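Local coordinates for protein cysteine hydrolase (Staphylococcus aureus, PDB 6KUA) that probably hydrolyses nicotinamide to nicotinic acid and ammonia, as a zinc-containing nicotinamidase of the isochorismatase family, at residues 130-135 against 158-163; 154-159 against 169-174; 6-11 against 49-54. One frame throughout, in Å; residues are numbered along the deposited sequence.

Contact 1: 130-135 against 158-163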
ATOM      1  N   VAL A 130      -4.376 -18.483  11.857  1.00 20.65           N
ATOM      2  CA  VAL A 130      -3.817 -19.365  12.866  1.00 20.50           C
ATOM      3  C   VAL A 130      -2.302 -19.266  12.785  1.00 18.98           C
ATOM      4  O   VAL A 130      -1.736 -18.827  11.778  1.00 23.11           O
ATOM      5  CB  VAL A 130      -4.286 -20.822  12.681  1.00 25.32           C
ATOM      6  CG1 VAL A 130      -5.820 -20.881  12.635  1.00 21.51           C
ATOM      7  CG2 VAL A 130      -3.673 -21.436  11.410  1.00 23.26           C
ATOM      8  N   GLY A 131      -1.641 -19.684  13.860  1.00 20.05           N
ATOM      9  CA  GLY A 131      -0.188 -19.674  13.842  1.00 20.72           C
ATOM     10  C   GLY A 131       0.410 -18.960  15.028  1.00 22.40           C
ATOM     11  O   GLY A 131      -0.208 -18.908  16.099  1.00 23.15           O
ATOM     12  N   VAL A 132       1.620 -18.420  14.864  1.00 22.50           N
ATOM     13  CA  VAL A 132       2.373 -17.815  15.956  1.00 25.25           C
ATOM     14  C   VAL A 132       3.076 -16.569  15.432  1.00 24.97           C
ATOM     15  O   VAL A 132       3.269 -16.414  14.228  1.00 24.91           O
ATOM     16  CB  VAL A 132       3.415 -18.787  16.556  1.00 27.69           C
ATOM     17  CG1 VAL A 132       2.744 -20.045  17.118  1.00 25.91           C
ATOM     18  CG2 VAL A 132       4.501 -19.115  15.523  1.00 27.76           C
ATOM     19  N   CYS A 133       3.420 -15.638  16.333  1.00 23.02           N
ATOM     20  CA  CYS A 133       2.884 -15.510  17.683  1.00 24.43           C
ATOM     21  C   CYS A 133       1.653 -14.630  17.663  1.00 26.09           C
ATOM     22  O   CYS A 133       1.542 -13.751  16.806  1.00 22.56           O
ATOM     23  CB  CYS A 133       3.902 -14.897  18.647  1.00 27.14           C
ATOM     24  SG  CYS A 133       5.395 -15.813  18.831  1.00 40.45           S
ATOM     25  N   THR A 134       0.749 -14.874  18.618  1.00 22.84           N
ATOM     26  CA  THR A 134      -0.522 -14.159  18.680  1.00 23.08           C
ATOM     27  C   THR A 134      -0.324 -12.651  18.619  1.00 21.38           C
ATOM     28  O   THR A 134      -1.040 -11.951  17.900  1.00 19.40           O
ATOM     29  CB  THR A 134      -1.258 -14.530  19.966  1.00 22.25           C
ATOM     30  OG1 THR A 134      -1.000 -15.903  20.266  1.00 27.16           O
ATOM     31  CG2 THR A 134      -2.751 -14.309  19.828  1.00 20.39           C
ATOM     32  N   ASP A 135       0.626 -12.130  19.388  1.00 20.63           N
ATOM     33  CA  ASP A 135       0.778 -10.691  19.534  1.00 22.61           C
ATOM     34  C   ASP A 135       1.911 -10.127  18.678  1.00 22.82           C
ATOM     35  O   ASP A 135       2.315  -8.977  18.893  1.00 23.84           O
ATOM     36  CB  ASP A 135       0.989 -10.326  21.016  1.00 19.34           C
ATOM     37  CG  ASP A 135       2.232 -10.997  21.612  1.00 28.94           C
ATOM     38  OD1 ASP A 135       2.501 -12.172  21.276  1.00 29.80           O
ATOM     39  OD2 ASP A 135       2.951 -10.358  22.404  1.00 29.75           O
ATOM     40  N   GLY A 158      -6.111 -21.789  17.912  1.00 26.44           N
ATOM     41  CA  GLY A 158      -5.304 -21.888  16.715  1.00 24.52           C
ATOM     42  C   GLY A 158      -4.100 -20.973  16.688  1.00 25.70           C
ATOM     43  O   GLY A 158      -3.365 -20.953  15.693  1.00 26.64           O
ATOM     44  N   VAL A 159      -3.864 -20.231  17.773  1.00 24.05           N
ATOM     45  CA  VAL A 159      -2.746 -19.301  17.864  1.00 21.02           C
ATOM     46  C   VAL A 159      -2.062 -19.469  19.220  1.00 22.64           C
ATOM     47  O   VAL A 159      -2.663 -19.945  20.183  1.00 27.44           O
ATOM     48  CB  VAL A 159      -3.205 -17.836  17.659  1.00 23.43           C
ATOM     49  CG1 VAL A 159      -3.630 -17.601  16.199  1.00 24.05           C
ATOM     50  CG2 VAL A 159      -4.359 -17.501  18.611  1.00 21.00           C
ATOM     51  N   ALA A 160      -0.788 -19.066  19.289  1.00 25.74           N
ATOM     52  CA  ALA A 160      -0.027 -19.150  20.533  1.00 26.11           C
ATOM     53  C   ALA A 160       1.072 -18.099  20.571  1.00 28.09           C
ATOM     54  O   ALA A 160       1.569 -17.652  19.535  1.00 26.09           O
ATOM     55  CB  ALA A 160       0.600 -20.533  20.718  1.00 28.78           C
ATOM     56  N   SER A 161       1.486 -17.742  21.789  1.00 28.55           N
ATOM     57  CA  SER A 161       2.640 -16.871  21.982  1.00 33.36           C
ATOM     58  C   SER A 161       3.484 -17.366  23.152  1.00 36.41           C
ATOM     59  O   SER A 161       3.004 -18.075  24.038  1.00 36.03           O
ATOM     60  CB  SER A 161       2.215 -15.417  22.238  1.00 29.56           C
ATOM     61  OG  SER A 161       3.355 -14.582  22.327  1.00 38.46           O
ATOM     62  N   PHE A 162       4.760 -16.962  23.160  1.00 40.21           N
ATOM     63  CA  PHE A 162       5.593 -17.190  24.337  1.00 43.58           C
ATOM     64  C   PHE A 162       5.195 -16.290  25.496  1.00 46.42           C
ATOM     65  O   PHE A 162       5.567 -16.567  26.642  1.00 50.16           O
ATOM     66  CB  PHE A 162       7.075 -16.977  24.000  1.00 49.51           C
ATOM     67  CG  PHE A 162       7.386 -15.621  23.400  1.00 54.09           C
ATOM     68  CD1 PHE A 162       7.620 -14.513  24.219  1.00 53.79           C
ATOM     69  CD2 PHE A 162       7.464 -15.458  22.020  1.00 52.90           C
ATOM     70  CE1 PHE A 162       7.907 -13.267  23.671  1.00 53.83           C
ATOM     71  CE2 PHE A 162       7.755 -14.215  21.464  1.00 53.91           C
ATOM     72  CZ  PHE A 162       7.976 -13.118  22.293  1.00 56.74           C
ATOM     73  N   ASN A 163       4.442 -15.232  25.222  1.00 44.32           N
ATOM     74  CA  ASN A 163       4.072 -14.217  26.199  1.00 45.72           C
ATOM     75  C   ASN A 163       2.590 -14.386  26.516  1.00 41.59           C
ATOM     76  O   ASN A 163       1.734 -14.050  25.691  1.00 38.95           O
ATOM     77  CB  ASN A 163       4.382 -12.831  25.634  1.00 43.52           C
ATOM     78  CG  ASN A 163       3.987 -11.708  26.564  1.00 46.38           C
ATOM     79  OD1 ASN A 163       3.479 -11.936  27.665  1.00 43.84           O
ATOM     80  ND2 ASN A 163       4.227 -10.473  26.122  1.00 42.72           N
TER

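Contact 2: 154-159 against 169-174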
ATOM      1  N   VAL A 154     -10.012 -15.331  14.415  1.00 22.73           N
ATOM      2  CA  VAL A 154      -8.792 -15.851  15.031  1.00 19.59           C
ATOM      3  C   VAL A 154      -9.178 -16.773  16.179  1.00 27.32           C
ATOM      4  O   VAL A 154      -9.413 -16.301  17.306  1.00 27.69           O
ATOM      5  CB  VAL A 154      -7.860 -14.730  15.521  1.00 26.43           C
ATOM      6  CG1 VAL A 154      -6.554 -15.339  16.010  1.00 19.12           C
ATOM      7  CG2 VAL A 154      -7.594 -13.724  14.407  1.00 23.10           C
ATOM      8  N   PRO A 155      -9.259 -18.082  15.943  1.00 27.59           N
ATOM      9  CA  PRO A 155      -9.657 -19.007  17.013  1.00 26.69           C
ATOM     10  C   PRO A 155      -8.559 -19.097  18.055  1.00 27.32           C
ATOM     11  O   PRO A 155      -7.392 -19.298  17.723  1.00 25.84           O
ATOM     12  CB  PRO A 155      -9.854 -20.340  16.280  1.00 27.01           C
ATOM     13  CG  PRO A 155      -8.991 -20.231  15.075  1.00 29.77           C
ATOM     14  CD  PRO A 155      -9.060 -18.771  14.659  1.00 25.28           C
ATOM     15  N   ALA A 156      -8.938 -18.936  19.323  1.00 26.96           N
ATOM     16  CA  ALA A 156      -7.935 -18.930  20.380  1.00 28.43           C
ATOM     17  C   ALA A 156      -7.190 -20.256  20.469  1.00 28.71           C
ATOM     18  O   ALA A 156      -6.055 -20.287  20.952  1.00 28.83           O
ATOM     19  CB  ALA A 156      -8.592 -18.597  21.718  1.00 32.74           C
ATOM     20  N   GLU A 157      -7.803 -21.350  20.015  1.00 28.03           N
ATOM     21  CA  GLU A 157      -7.143 -22.650  19.968  1.00 33.53           C
ATOM     22  C   GLU A 157      -6.147 -22.767  18.820  1.00 31.24           C
ATOM     23  O   GLU A 157      -5.424 -23.768  18.748  1.00 29.47           O
ATOM     24  CB  GLU A 157      -8.194 -23.759  19.828  1.00 35.64           C
ATOM     25  CG  GLU A 157      -8.620 -24.443  21.118  1.00 40.47           C
ATOM     26  CD  GLU A 157      -9.095 -25.888  20.871  1.00 54.32           C
ATOM     27  OE1 GLU A 157      -8.275 -26.837  21.023  1.00 49.94           O
ATOM     28  OE2 GLU A 157     -10.286 -26.067  20.510  1.00 57.50           O
ATOM     29  N   GLY A 158      -6.111 -21.789  17.912  1.00 26.44           N
ATOM     30  CA  GLY A 158      -5.304 -21.888  16.715  1.00 24.52           C
ATOM     31  C   GLY A 158      -4.100 -20.973  16.688  1.00 25.70           C
ATOM     32  O   GLY A 158      -3.365 -20.953  15.693  1.00 26.64           O
ATOM     33  N   VAL A 159      -3.864 -20.231  17.773  1.00 24.05           N
ATOM     34  CA  VAL A 159      -2.746 -19.301  17.864  1.00 21.02           C
ATOM     35  C   VAL A 159      -2.062 -19.469  19.220  1.00 22.64           C
ATOM     36  O   VAL A 159      -2.663 -19.945  20.183  1.00 27.44           O
ATOM     37  CB  VAL A 159      -3.205 -17.836  17.659  1.00 23.43           C
ATOM     38  CG1 VAL A 159      -3.630 -17.601  16.199  1.00 24.05           C
ATOM     39  CG2 VAL A 159      -4.359 -17.501  18.611  1.00 21.00           C
ATOM     40  N   TRP A 169      -3.838 -10.269  25.722  1.00 28.60           N
ATOM     41  CA  TRP A 169      -4.031  -8.909  25.217  1.00 25.37           C
ATOM     42  C   TRP A 169      -4.511  -8.931  23.769  1.00 20.62           C
ATOM     43  O   TRP A 169      -5.463  -8.234  23.401  1.00 21.45           O
ATOM     44  CB  TRP A 169      -2.732  -8.084  25.318  1.00 25.20           C
ATOM     45  CG  TRP A 169      -2.981  -6.748  24.685  1.00 25.72           C
ATOM     46  CD1 TRP A 169      -3.543  -5.652  25.282  1.00 23.55           C
ATOM     47  CD2 TRP A 169      -2.795  -6.402  23.303  1.00 23.65           C
ATOM     48  NE1 TRP A 169      -3.684  -4.640  24.366  1.00 24.77           N
ATOM     49  CE2 TRP A 169      -3.235  -5.074  23.143  1.00 22.14           C
ATOM     50  CE3 TRP A 169      -2.270  -7.084  22.187  1.00 22.72           C
ATOM     51  CZ2 TRP A 169      -3.184  -4.411  21.913  1.00 18.35           C
ATOM     52  CZ3 TRP A 169      -2.238  -6.424  20.959  1.00 21.20           C
ATOM     53  CH2 TRP A 169      -2.686  -5.100  20.837  1.00 19.05           C
ATOM     54  N   ALA A 170      -3.854  -9.737  22.932  1.00 21.99           N
ATOM     55  CA  ALA A 170      -4.113  -9.694  21.494  1.00 22.06           C
ATOM     56  C   ALA A 170      -5.471 -10.297  21.151  1.00 23.08           C
ATOM     57  O   ALA A 170      -6.161  -9.806  20.247  1.00 20.50           O
ATOM     58  CB  ALA A 170      -2.976 -10.398  20.741  1.00 21.83           C
ATOM     59  N   LEU A 171      -5.890 -11.342  21.880  1.00 22.23           N
ATOM     60  CA  LEU A 171      -7.199 -11.933  21.620  1.00 22.25           C
ATOM     61  C   LEU A 171      -8.313 -10.929  21.887  1.00 23.70           C
ATOM     62  O   LEU A 171      -9.296 -10.882  21.140  1.00 18.42           O
ATOM     63  CB  LEU A 171      -7.396 -13.204  22.452  1.00 24.21           C
ATOM     64  CG  LEU A 171      -6.543 -14.426  22.056  1.00 26.55           C
ATOM     65  CD1 LEU A 171      -6.794 -15.591  22.991  1.00 31.32           C
ATOM     66  CD2 LEU A 171      -6.779 -14.855  20.613  1.00 25.25           C
ATOM     67  N   ALA A 172      -8.176 -10.110  22.942  1.00 19.60           N
ATOM     68  CA  ALA A 172      -9.181  -9.082  23.200  1.00 21.77           C
ATOM     69  C   ALA A 172      -9.096  -7.959  22.174  1.00 17.88           C
ATOM     70  O   ALA A 172     -10.124  -7.438  21.738  1.00 21.39           O
ATOM     71  CB  ALA A 172      -9.037  -8.517  24.622  1.00 20.84           C
ATOM     72  N   HIS A 173      -7.876  -7.572  21.784  1.00 23.90           N
ATOM     73  CA  HIS A 173      -7.714  -6.608  20.702  1.00 21.93           C
ATOM     74  C   HIS A 173      -8.431  -7.080  19.443  1.00 20.98           C
ATOM     75  O   HIS A 173      -9.216  -6.331  18.848  1.00 18.17           O
ATOM     76  CB  HIS A 173      -6.227  -6.373  20.426  1.00 20.05           C
ATOM     77  CG  HIS A 173      -5.958  -5.255  19.470  1.00 15.49           C
ATOM     78  ND1 HIS A 173      -5.979  -3.929  19.850  1.00 15.07           N
ATOM     79  CD2 HIS A 173      -5.670  -5.262  18.144  1.00 15.57           C
ATOM     80  CE1 HIS A 173      -5.689  -3.169  18.807  1.00 20.54           C
ATOM     81  NE2 HIS A 173      -5.512  -3.950  17.755  1.00 17.35           N
ATOM     82  N   PHE A 174      -8.203  -8.337  19.037  1.00 20.41           N
ATOM     83  CA  PHE A 174      -8.877  -8.838  17.838  1.00 22.63           C
ATOM     84  C   PHE A 174     -10.389  -8.696  17.971  1.00 20.71           C
ATOM     85  O   PHE A 174     -11.072  -8.289  17.025  1.00 21.28           O
ATOM     86  CB  PHE A 174      -8.520 -10.306  17.566  1.00 19.94           C
ATOM     87  CG  PHE A 174      -7.054 -10.586  17.426  1.00 20.82           C
ATOM     88  CD1 PHE A 174      -6.181  -9.644  16.902  1.00 19.02           C
ATOM     89  CD2 PHE A 174      -6.548 -11.829  17.805  1.00 22.42           C
ATOM     90  CE1 PHE A 174      -4.811  -9.934  16.766  1.00 19.19           C
ATOM     91  CE2 PHE A 174      -5.182 -12.123  17.692  1.00 22.04           C
ATOM     92  CZ  PHE A 174      -4.310 -11.174  17.173  1.00 20.77           C
TER

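Contact 3: 6-11 against 49-54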
ATOM      1  N   LEU A   6      -7.778 -19.626   4.742  1.00 17.68           N
ATOM      2  CA  LEU A   6      -7.044 -19.903   5.959  1.00 19.08           C
ATOM      3  C   LEU A   6      -5.631 -19.359   5.800  1.00 18.98           C
ATOM      4  O   LEU A   6      -4.962 -19.647   4.802  1.00 21.62           O
ATOM      5  CB  LEU A   6      -7.021 -21.410   6.235  1.00 19.72           C
ATOM      6  CG  LEU A   6      -6.220 -21.864   7.452  1.00 22.12           C
ATOM      7  CD1 LEU A   6      -6.874 -21.387   8.731  1.00 17.15           C
ATOM      8  CD2 LEU A   6      -6.105 -23.375   7.454  1.00 20.34           C
ATOM      9  N   LEU A   7      -5.185 -18.564   6.760  1.00 21.50           N
ATOM     10  CA  LEU A   7      -3.821 -18.041   6.765  1.00 20.73           C
ATOM     11  C   LEU A   7      -3.058 -18.720   7.891  1.00 17.50           C
ATOM     12  O   LEU A   7      -3.405 -18.545   9.067  1.00 18.58           O
ATOM     13  CB  LEU A   7      -3.807 -16.519   6.947  1.00 18.47           C
ATOM     14  CG  LEU A   7      -4.689 -15.684   6.016  1.00 19.02           C
ATOM     15  CD1 LEU A   7      -4.470 -14.171   6.209  1.00 15.37           C
ATOM     16  CD2 LEU A   7      -4.477 -16.074   4.556  1.00 21.10           C
ATOM     17  N   VAL A   8      -2.028 -19.484   7.534  1.00 19.47           N
ATOM     18  CA  VAL A   8      -1.187 -20.193   8.500  1.00 23.06           C
ATOM     19  C   VAL A   8       0.125 -19.432   8.614  1.00 21.17           C
ATOM     20  O   VAL A   8       0.967 -19.485   7.711  1.00 20.55           O
ATOM     21  CB  VAL A   8      -0.951 -21.651   8.095  1.00 19.83           C
ATOM     22  CG1 VAL A   8      -0.103 -22.367   9.155  1.00 21.94           C
ATOM     23  CG2 VAL A   8      -2.292 -22.342   7.890  1.00 21.90           C
ATOM     24  N   VAL A   9       0.298 -18.727   9.728  1.00 22.66           N
ATOM     25  CA  VAL A   9       1.386 -17.765   9.892  1.00 22.32           C
ATOM     26  C   VAL A   9       2.545 -18.413  10.646  1.00 26.17           C
ATOM     27  O   VAL A   9       2.392 -18.850  11.795  1.00 24.61           O
ATOM     28  CB  VAL A   9       0.895 -16.498  10.611  1.00 24.73           C
ATOM     29  CG1 VAL A   9       2.012 -15.473  10.701  1.00 26.75           C
ATOM     30  CG2 VAL A   9      -0.305 -15.910   9.869  1.00 20.08           C
ATOM     31  N   ASP A  10       3.697 -18.490   9.968  1.00 23.96           N
ATOM     32  CA  ASP A  10       5.012 -18.775  10.563  1.00 34.21           C
ATOM     33  C   ASP A  10       5.036 -20.017  11.452  1.00 33.55           C
ATOM     34  O   ASP A  10       5.659 -20.030  12.519  1.00 32.11           O
ATOM     35  CB  ASP A  10       5.523 -17.557  11.331  1.00 32.49           C
ATOM     36  CG  ASP A  10       6.166 -16.554  10.420  1.00 39.21           C
ATOM     37  OD1 ASP A  10       7.057 -16.959   9.637  1.00 41.01           O
ATOM     38  OD2 ASP A  10       5.768 -15.370  10.457  1.00 42.77           O
ATOM     39  N   TYR A  11       4.400 -21.096  10.995  1.00 32.29           N
ATOM     40  CA  TYR A  11       4.386 -22.334  11.776  1.00 30.09           C
ATOM     41  C   TYR A  11       5.570 -23.227  11.399  1.00 33.65           C
ATOM     42  O   TYR A  11       5.418 -24.357  10.942  1.00 33.82           O
ATOM     43  CB  TYR A  11       3.067 -23.067  11.594  1.00 28.88           C
ATOM     44  CG  TYR A  11       2.808 -23.991  12.749  1.00 31.51           C
ATOM     45  CD1 TYR A  11       2.431 -23.484  13.981  1.00 30.60           C
ATOM     46  CD2 TYR A  11       3.001 -25.362  12.628  1.00 35.99           C
ATOM     47  CE1 TYR A  11       2.213 -24.310  15.054  1.00 35.63           C
ATOM     48  CE2 TYR A  11       2.794 -26.208  13.700  1.00 37.46           C
ATOM     49  CZ  TYR A  11       2.399 -25.674  14.910  1.00 39.74           C
ATOM     50  OH  TYR A  11       2.172 -26.493  15.980  1.00 39.34           O
ATOM     51  N   ILE A  49      -5.867 -22.042   1.115  1.00 24.22           N
ATOM     52  CA  ILE A  49      -5.005 -22.079   2.289  1.00 19.69           C
ATOM     53  C   ILE A  49      -3.672 -21.460   1.907  1.00 21.85           C
ATOM     54  O   ILE A  49      -3.041 -21.885   0.933  1.00 23.37           O
ATOM     55  CB  ILE A  49      -4.794 -23.512   2.815  1.00 22.92           C
ATOM     56  CG1 ILE A  49      -6.138 -24.202   3.061  1.00 23.34           C
ATOM     57  CG2 ILE A  49      -4.002 -23.470   4.097  1.00 21.73           C
ATOM     58  CD1 ILE A  49      -6.159 -25.659   2.680  1.00 22.95           C
ATOM     59  N   PHE A  50      -3.237 -20.473   2.688  1.00 22.20           N
ATOM     60  CA  PHE A  50      -1.991 -19.754   2.444  1.00 19.67           C
ATOM     61  C   PHE A  50      -1.059 -20.021   3.614  1.00 23.80           C
ATOM     62  O   PHE A  50      -1.411 -19.740   4.766  1.00 22.88           O
ATOM     63  CB  PHE A  50      -2.239 -18.254   2.269  1.00 20.21           C
ATOM     64  CG  PHE A  50      -3.130 -17.910   1.105  1.00 19.39           C
ATOM     65  CD1 PHE A  50      -4.502 -18.117   1.174  1.00 21.39           C
ATOM     66  CD2 PHE A  50      -2.592 -17.359  -0.057  1.00 25.06           C
ATOM     67  CE1 PHE A  50      -5.336 -17.804   0.097  1.00 20.62           C
ATOM     68  CE2 PHE A  50      -3.414 -17.031  -1.146  1.00 23.11           C
ATOM     69  CZ  PHE A  50      -4.785 -17.251  -1.072  1.00 24.91           C
ATOM     70  N   PHE A  51       0.110 -20.597   3.324  1.00 21.98           N
ATOM     71  CA  PHE A  51       1.170 -20.753   4.307  1.00 23.15           C
ATOM     72  C   PHE A  51       2.132 -19.579   4.153  1.00 25.95           C
ATOM     73  O   PHE A  51       2.750 -19.415   3.094  1.00 25.86           O
ATOM     74  CB  PHE A  51       1.882 -22.098   4.132  1.00 26.02           C
ATOM     75  CG  PHE A  51       1.000 -23.292   4.415  1.00 23.17           C
ATOM     76  CD1 PHE A  51       0.185 -23.815   3.431  1.00 25.22           C
ATOM     77  CD2 PHE A  51       0.981 -23.875   5.676  1.00 22.21           C
ATOM     78  CE1 PHE A  51      -0.642 -24.919   3.692  1.00 26.26           C
ATOM     79  CE2 PHE A  51       0.175 -24.960   5.946  1.00 25.30           C
ATOM     80  CZ  PHE A  51      -0.641 -25.487   4.953  1.00 25.93           C
ATOM     81  N   LEU A  52       2.211 -18.740   5.185  1.00 23.90           N
ATOM     82  CA  LEU A  52       2.979 -17.500   5.157  1.00 25.22           C
ATOM     83  C   LEU A  52       4.206 -17.660   6.041  1.00 28.48           C
ATOM     84  O   LEU A  52       4.075 -17.962   7.231  1.00 26.99           O
ATOM     85  CB  LEU A  52       2.125 -16.326   5.624  1.00 24.30           C
ATOM     86  CG  LEU A  52       1.046 -16.058   4.580  1.00 26.38           C
ATOM     87  CD1 LEU A  52      -0.336 -16.026   5.219  1.00 25.65           C
ATOM     88  CD2 LEU A  52       1.364 -14.767   3.854  1.00 31.85           C
ATOM     89  N   MET A  53       5.392 -17.443   5.466  1.00 28.95           N
ATOM     90  CA  MET A  53       6.639 -17.825   6.122  1.00 31.69           C
ATOM     91  C   MET A  53       7.707 -16.748   6.008  1.00 29.49           C
ATOM     92  O   MET A  53       8.048 -16.318   4.905  1.00 25.17           O
ATOM     93  CB  MET A  53       7.171 -19.132   5.530  1.00 34.08           C
ATOM     94  CG  MET A  53       6.222 -20.302   5.739  1.00 34.69           C
ATOM     95  SD  MET A  53       6.267 -20.871   7.444  1.00 53.24           S
ATOM     96  CE  MET A  53       7.980 -20.528   7.801  1.00 39.88           C
ATOM     97  N   ASP A  54       8.231 -16.335   7.158  1.00 30.94           N
ATOM     98  CA  ASP A  54       9.392 -15.460   7.227  1.00 36.87           C
ATOM     99  C   ASP A  54      10.499 -15.940   6.297  1.00 40.15           C
ATOM    100  O   ASP A  54      10.904 -17.106   6.333  1.00 34.79           O
ATOM    101  CB  ASP A  54       9.914 -15.412   8.667  1.00 47.89           C
ATOM    102  CG  ASP A  54       9.583 -14.106   9.366  1.00 58.28           C
ATOM    103  OD1 ASP A  54       9.548 -13.055   8.673  1.00 57.71           O
ATOM    104  OD2 ASP A  54       9.351 -14.133  10.604  1.00 61.11           O
TER

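Contact 1: 130-135 against 158-163
G131 bonds to 158-163 through both of its peptide groups: its N donates to G158 O at 2.8 Å, and its O accepts from A160 N at a longer 3.2 Å. Both donors lie in the plane of the carbonyl they meet, as in a parallel strand pair, and the CA-H of V159 also leans on G131 O. Beyond V132 the peptide before C133 is cis, and the pairing changes character. T134 N now donates to A160 O at 3.0 Å, from 59° above the carbonyl plane, while the CA-H of C133 approaches the same oxygen. T134 OG1 presses to 3.0 Å from A160 C without bonding to that peptide; its hydrogen bond is with H167 ND1.

S161 OG, anti to its backbone N (chi1 -176°), is used twice. It donates to D135 OD1 at 2.8 Å, on the syn side and 25° out of the carboxylate plane, and accepts from N163 N, closing an ST turn. D135 OD2 is satisfied by W169 NE1 of the second subunit. C133 SG meets the F162 ring obliquely, 3.8 Å from CD2. In relatives a cis peptide at this turn lies a few residues ahead of the nucleophilic cysteine, near the oxyanion hole; the one before C133, itself not that cysteine, is consistent with this.

The contact joins strands 126-132 and 151-160 of one beta-alpha-beta unit. Strand 4-9 bonds to V130 and V132 from the next place in the sheet, helix 13-16 packs on V132, and T134 and D135 lie against helix 164-176, where N163 occupies the N-cap.

Contact 2: 154-159 against 169-174
F174 N donates to A170 O at 2.8 Å, a bond of the helix that presents the F174 ring to V154 across the contact. The A170 oxygen also lies 3.0 Å above the plane of the F174 ring, offset toward its rim, and so sits against the residue whose N-H it accepts. G158 N matches that bond on the other segment, reaching P155 O at 2.8 Å and closing a type I beta turn through A156 and E157.

Between the two segments there is no hydrogen bond, and the meeting is made by methyl groups and one ring. V154 crosses F174 at about a right angle; its CG1, anti to the backbone N (chi1 -174°), comes obliquely to the ring at 3.9 Å from CE2, with CB and CG2 close to CD2. L171 spreads its two methyls over different partners. CD1 touches A156 CB at 3.7 Å, on the turn, while CD2 reaches V159 CG2 at 4.1 Å, the two side chains sliding past each other in opposite directions. The second torsion of L171 (chi2 178°) puts CD1 anti to CA, out toward A156.

Around this patch, V182 packs on both L171 and F174, and L139 and A142 of helix 137-147 also touch F174. On the far flank of the helix, W169 stacks on W169 of the second subunit. The chemistry is therefore dispersive: helix 164-176 is held to the broken strand 151-160 by apolar fit, and the backbone N-H groups of G158 and F174 are bonded within their own segments.

Contact 3: 6-11 against 49-54
V8 and F51 lie side by side, pointing the same way from neighbouring parallel strands, with V8 CB 3.8 Å from F51 CD2, its CG1 near CD2 and CE2 and its CG2 near CE2, oblique to the ring. L6 and I49 repeat this orientation on the same face, CD2 against CG2 at 4.0 Å. On the other face L7 runs alongside F50, its CD2 oblique to the ring and 3.9 Å from F50 CB, while L52 CD1 approaches L7 CB. Y90 meets the F51 ring edge-to-face, and H100 stacks on F50. Four near-straight backbone bonds set the spacing, from F50 N on L6 O (2.9 Å) to D10 N on L52 O (2.8 Å).

At the C-terminal end a side chain takes over the pairing. D10 OD1 accepts D54 N at 2.8 Å on its syn side, 15° out of the carboxylate plane, extending the register by one more bond. The bend at chi2 of M53 (-75°) brings SD near D10 CA and Y11 N.

The two carboxylates cross obliquely, D10 OD1 standing 3.8 Å from D54 OD2. K104 forms a salt bridge with D10 OD2 and a long, weak ion pair with D54, and the D54 side chain lies about 3 Å from the bound zinc. A hydrophobic strand pair thus ends in a polar cluster, consistent with the Asp-Lys pair and metal site of nicotinamidases.

How the contacts relate
Contact 3 comes first along the chain: strand 4-9 leaves the N terminus, the chain passes through helix 32-44, and strand 48-54 returns beside it, closing a loop before contact 1 opens. Contacts 1 and 2 then interlock. Segment 130-135 closes on 158-163 across helix 137-147, but contact 2 starts within that loop, at 154-159, and ends beyond it, at 169-174; the two share G158 and V159. In the parallel sheet, strand 126-132 lies between strands 4-9 and 151-160, so V130 links contacts 1 and 3 through backbone bonds to L7 and V9. Contact 2 adds helix 164-176 to strand 151-160, about 16 Å from contact 3 between centres.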